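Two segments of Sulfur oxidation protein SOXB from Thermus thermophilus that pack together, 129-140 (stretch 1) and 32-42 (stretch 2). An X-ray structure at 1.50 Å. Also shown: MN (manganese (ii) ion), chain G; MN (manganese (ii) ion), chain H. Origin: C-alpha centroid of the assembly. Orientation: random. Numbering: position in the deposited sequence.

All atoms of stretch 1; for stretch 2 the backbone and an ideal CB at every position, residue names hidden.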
# COMPACT_ATOMS: atom_id res chain seq x y z
N ASP A 129 -8.84 -6.34 -9.17
CA ASP A 129 -8.29 -6.03 -7.85
C ASP A 129 -6.78 -6.31 -7.84
O ASP A 129 -6.34 -7.42 -8.15
CB ASP A 129 -9.00 -6.92 -6.84
CG ASP A 129 -8.52 -6.71 -5.43
OD1 ASP A 129 -7.55 -5.95 -5.22
OD2 ASP A 129 -9.16 -7.27 -4.52
N GLY A 130 -5.99 -5.29 -7.55
CA GLY A 130 -4.54 -5.41 -7.59
C GLY A 130 -3.85 -6.09 -6.41
O GLY A 130 -2.62 -6.16 -6.40
N GLY A 131 -4.61 -6.62 -5.45
CA GLY A 131 -3.99 -7.33 -4.34
C GLY A 131 -3.76 -6.47 -3.10
O GLY A 131 -4.02 -5.27 -3.11
N ASP A 132 -3.24 -7.09 -2.05
CA ASP A 132 -3.12 -6.45 -0.73
C ASP A 132 -4.52 -6.06 -0.33
O ASP A 132 -4.79 -4.93 0.10
CB ASP A 132 -2.20 -5.22 -0.74
CG ASP A 132 -0.74 -5.60 -0.57
OD1 ASP A 132 -0.45 -6.81 -0.44
OD2 ASP A 132 0.11 -4.70 -0.55
N THR A 133 -5.44 -7.00 -0.51
CA THR A 133 -6.84 -6.77 -0.24
C THR A 133 -7.30 -7.41 1.07
O THR A 133 -8.05 -6.81 1.83
CB THR A 133 -7.69 -7.35 -1.39
OG1 THR A 133 -7.18 -6.88 -2.64
CG2 THR A 133 -9.17 -6.97 -1.24
N TRP A 134 -6.92 -8.66 1.26
CA TRP A 134 -7.46 -9.48 2.34
C TRP A 134 -7.03 -9.21 3.76
O TRP A 134 -7.64 -9.74 4.70
CB TRP A 134 -7.16 -10.96 2.07
CG TRP A 134 -7.76 -11.53 0.81
CD1 TRP A 134 -8.72 -10.96 0.01
CD2 TRP A 134 -7.52 -12.83 0.29
NE1 TRP A 134 -9.05 -11.83 -1.01
CE2 TRP A 134 -8.33 -12.99 -0.86
CE3 TRP A 134 -6.65 -13.87 0.65
CZ2 TRP A 134 -8.29 -14.13 -1.65
CZ3 TRP A 134 -6.62 -15.02 -0.13
CH2 TRP A 134 -7.44 -15.14 -1.26
N THR A 135 -5.93 -8.48 3.90
CA THR A 135 -5.29 -8.32 5.19
C THR A 135 -5.27 -6.91 5.74
O THR A 135 -5.64 -5.94 5.06
CB THR A 135 -3.84 -8.84 5.07
OG1 THR A 135 -3.20 -8.19 3.95
CG2 THR A 135 -3.84 -10.35 4.80
N ASN A 136 -4.78 -6.81 6.98
CA ASN A 136 -4.48 -5.53 7.63
C ASN A 136 -5.64 -4.64 8.04
O ASN A 136 -5.61 -3.43 7.83
CB ASN A 136 -3.44 -4.77 6.82
CG ASN A 136 -2.36 -5.68 6.28
OD1 ASN A 136 -2.18 -5.80 5.07
ND2 ASN A 136 -1.65 -6.34 7.18
N SER A 137 -6.65 -5.23 8.68
CA SER A 137 -7.78 -4.45 9.16
C SER A 137 -8.45 -5.25 10.25
O SER A 137 -8.17 -6.43 10.41
CB SER A 137 -8.78 -4.18 8.03
OG SER A 137 -9.51 -5.36 7.71
N GLY A 138 -9.34 -4.60 11.00
CA GLY A 138 -10.07 -5.28 12.05
C GLY A 138 -10.89 -6.42 11.46
O GLY A 138 -10.82 -7.56 11.93
N LEU A 139 -11.68 -6.11 10.44
CA LEU A 139 -12.53 -7.10 9.80
C LEU A 139 -11.71 -8.30 9.36
O LEU A 139 -12.12 -9.46 9.53
CB LEU A 139 -13.23 -6.51 8.58
CG LEU A 139 -14.10 -7.47 7.76
CD1 LEU A 139 -15.39 -7.81 8.51
CD2 LEU A 139 -14.43 -6.84 6.40
N SER A 140 -10.54 -8.04 8.78
CA SER A 140 -9.69 -9.12 8.31
C SER A 140 -9.16 -9.98 9.45
O SER A 140 -9.20 -11.20 9.38
CB SER A 140 -8.49 -8.56 7.53
OG SER A 140 -7.61 -9.59 7.18
N UNK A 32 -12.41 -1.47 -14.26
CA UNK A 32 -12.69 -0.79 -13.00
C UNK A 32 -11.68 -1.40 -12.05
O UNK A 32 -11.77 -2.58 -11.69
CB UNK A 32 -14.13 -0.96 -12.53
N UNK A 33 -10.65 -0.63 -11.73
CA UNK A 33 -9.49 -1.12 -11.01
C UNK A 33 -9.25 -0.45 -9.66
O UNK A 33 -9.28 0.77 -9.55
CB UNK A 33 -8.25 -0.94 -11.89
N UNK A 34 -9.00 -1.26 -8.65
CA UNK A 34 -8.60 -0.74 -7.34
C UNK A 34 -7.54 -1.70 -6.83
O UNK A 34 -7.44 -2.84 -7.29
CB UNK A 34 -9.78 -0.62 -6.37
N UNK A 35 -6.72 -1.25 -5.90
CA UNK A 35 -5.66 -2.10 -5.38
C UNK A 35 -5.32 -1.66 -3.98
O UNK A 35 -5.64 -0.54 -3.55
CB UNK A 35 -4.42 -2.06 -6.28
N UNK A 36 -4.65 -2.54 -3.25
CA UNK A 36 -4.16 -2.19 -1.94
C UNK A 36 -5.20 -1.67 -0.95
O UNK A 36 -4.92 -0.79 -0.12
CB UNK A 36 -3.06 -1.14 -2.10
N UNK A 37 -6.38 -2.27 -0.99
CA UNK A 37 -7.45 -1.92 -0.05
C UNK A 37 -7.02 -2.18 1.39
O UNK A 37 -7.47 -1.50 2.30
CB UNK A 37 -8.72 -2.71 -0.37
N UNK A 38 -6.20 -3.21 1.59
CA UNK A 38 -5.71 -3.55 2.92
C UNK A 38 -6.86 -3.67 3.92
O UNK A 38 -6.83 -3.12 5.03
CB UNK A 38 -4.70 -2.50 3.40
N UNK A 39 -7.88 -4.42 3.50
CA UNK A 39 -9.05 -4.76 4.29
C UNK A 39 -9.85 -3.63 4.90
O UNK A 39 -10.64 -3.85 5.83
CB UNK A 39 -8.61 -5.68 5.43
N UNK A 40 -9.67 -2.41 4.39
CA UNK A 40 -10.34 -1.24 4.96
C UNK A 40 -11.83 -1.24 4.67
O UNK A 40 -12.28 -0.83 3.61
CB UNK A 40 -9.71 0.05 4.42
N UNK A 41 -12.58 -1.73 5.65
CA UNK A 41 -14.01 -1.93 5.48
C UNK A 41 -14.88 -0.69 5.59
O UNK A 41 -15.99 -0.65 5.05
CB UNK A 41 -14.49 -2.95 6.52
N UNK A 42 -14.38 0.32 6.28
CA UNK A 42 -15.16 1.50 6.55
C UNK A 42 -14.57 2.78 6.02
O UNK A 42 -13.35 2.90 5.89
CB UNK A 42 -15.37 1.63 8.06
MN MN G . -0.10 -2.52 -0.26
MN MN H . 2.12 -4.78 -1.56

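Position 32 lies out of reach of stretch 1, which sets no rule there; it is L32. At position 33 the CB points sideways with nothing nearby, so only a long side chain could return to stretch 1. Y33 does so, its ring edge meeting G130 N, 3.9 Å from CE1.

Position 34 pairs with D129 in a parallel bridge, its carbonyl O taking a hydrogen bond from G130 N at 2.9 Å. Its CB shares a sheet face with that of D129 but touches nothing, leaving space for something long or broad. F34 fills it, laying a ring face over D129 CA.

At position 35 the CB sits 3.6 Å from G130 CA, beside a residue with no side chain, which favours a small residue such as glycine, alanine or serine. S35 places OG 3.2 Å from G130 CA. A CB on G130 would clash with it.

Position 36 has positive phi and psi, a conformation asparagine, aspartate and glycine tolerate best, and its N donates to G131 O at 2.8 Å. The manganese of chain G, already near D132, asks for a ligand: aspartate, asparagine or histidine. D36 binds it through OD1 at 2.1 Å; the 2.9 Å between D36 OD1 and D132 OD2 reflects their shared metal. S35 OG donates to D36 OD2 at 2.8 Å.

At position 37 the CA-to-CB bond points sideways, and the ideal CB lies 4.4 Å from T133 CG2, so several aliphatic residues would suit. L37 brings CD2 to 4.1 Å from T133 CG2, and its N donates to water 1.

At position 38 the backbone N donates to D132 O at 2.7 Å. The CB points away overall, yet the same manganese and the acceptor N136 OD1 lie within reach of a longer side chain. Histidine serves both: H38 NE2 binds the metal at 2.2 Å, ND1 donates to N136 OD1 at 2.8 Å, and D132 CB packs over the ring face.

Position 39 leaves no choice. An ideal CB would lie 2.5 Å from S137 OG and 3.0 Å from T135 O, and phi is positive within a type I' turn. G39 lets its N make a weak hydrogen bond to T133 O and its O accept from S137 OG at 2.7 Å.

At position 40 CA-to-CB points away, open to many residues; a long polar one could curl back. Q40 does, NE2 donating to H38 O at 3.1 Å and lying 3.5 Å from S137 CB.

Position 41 faces L139, its CB 3.9 Å from L139 CD2, favouring a small apolar residue: A41. At position 42 CA-to-CB points sideways, unconstrained by stretch 1; it is F42.

Stretch 2 (32-42) LYFSDLHGQAF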
# COMPACT_ATOMS: atom_id res chain seq x y z
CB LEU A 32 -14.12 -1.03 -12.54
CG LEU A 32 -15.14 -0.55 -13.59
CD1 LEU A 32 -16.58 -0.91 -13.20
CD2 LEU A 32 -15.00 0.96 -13.84
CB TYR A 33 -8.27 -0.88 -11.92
CG TYR A 33 -6.92 -1.04 -11.27
CD1 TYR A 33 -6.57 -2.23 -10.64
CD2 TYR A 33 -5.96 -0.03 -11.38
CE1 TYR A 33 -5.31 -2.38 -10.07
CE2 TYR A 33 -4.70 -0.18 -10.81
CZ TYR A 33 -4.38 -1.37 -10.16
OH TYR A 33 -3.14 -1.51 -9.58
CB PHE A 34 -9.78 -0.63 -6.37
CG PHE A 34 -10.38 -1.95 -5.99
CD1 PHE A 34 -10.01 -2.59 -4.82
CD2 PHE A 34 -11.31 -2.56 -6.82
CE1 PHE A 34 -10.57 -3.82 -4.47
CE2 PHE A 34 -11.86 -3.79 -6.49
CZ PHE A 34 -11.50 -4.41 -5.30
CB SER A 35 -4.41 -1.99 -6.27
OG SER A 35 -3.43 -2.96 -5.94
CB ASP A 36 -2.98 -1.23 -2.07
CG ASP A 36 -1.80 -1.86 -2.81
OD1 ASP A 36 -0.98 -2.54 -2.17
OD2 ASP A 36 -1.77 -1.79 -4.05
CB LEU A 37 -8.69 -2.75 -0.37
CG LEU A 37 -9.95 -2.53 0.47
CD1 LEU A 37 -10.46 -1.10 0.36
CD2 LEU A 37 -11.04 -3.50 0.05
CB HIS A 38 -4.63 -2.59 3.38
CG HIS A 38 -3.30 -2.83 2.72
ND1 HIS A 38 -2.44 -3.84 3.11
CD2 HIS A 38 -2.70 -2.19 1.68
CE1 HIS A 38 -1.35 -3.78 2.38
NE2 HIS A 38 -1.49 -2.81 1.49
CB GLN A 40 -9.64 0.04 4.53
CG GLN A 40 -8.21 0.12 5.08
CD GLN A 40 -8.21 0.09 6.60
OE1 GLN A 40 -8.76 0.99 7.23
NE2 GLN A 40 -7.65 -0.98 7.19
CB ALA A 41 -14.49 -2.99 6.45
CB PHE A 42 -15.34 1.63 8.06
CG PHE A 42 -15.98 0.42 8.68
CD1 PHE A 42 -15.22 -0.52 9.36
CD2 PHE A 42 -17.33 0.16 8.46
CE1 PHE A 42 -15.81 -1.66 9.88
CE2 PHE A 42 -17.92 -0.98 8.98
CZ PHE A 42 -17.17 -1.89 9.68
O HOH W 1 -7.26 -4.23 -3.01
O HOH W 2 -8.90 -1.66 10.25
O HOH W 3 1.86 -2.79 -0.90
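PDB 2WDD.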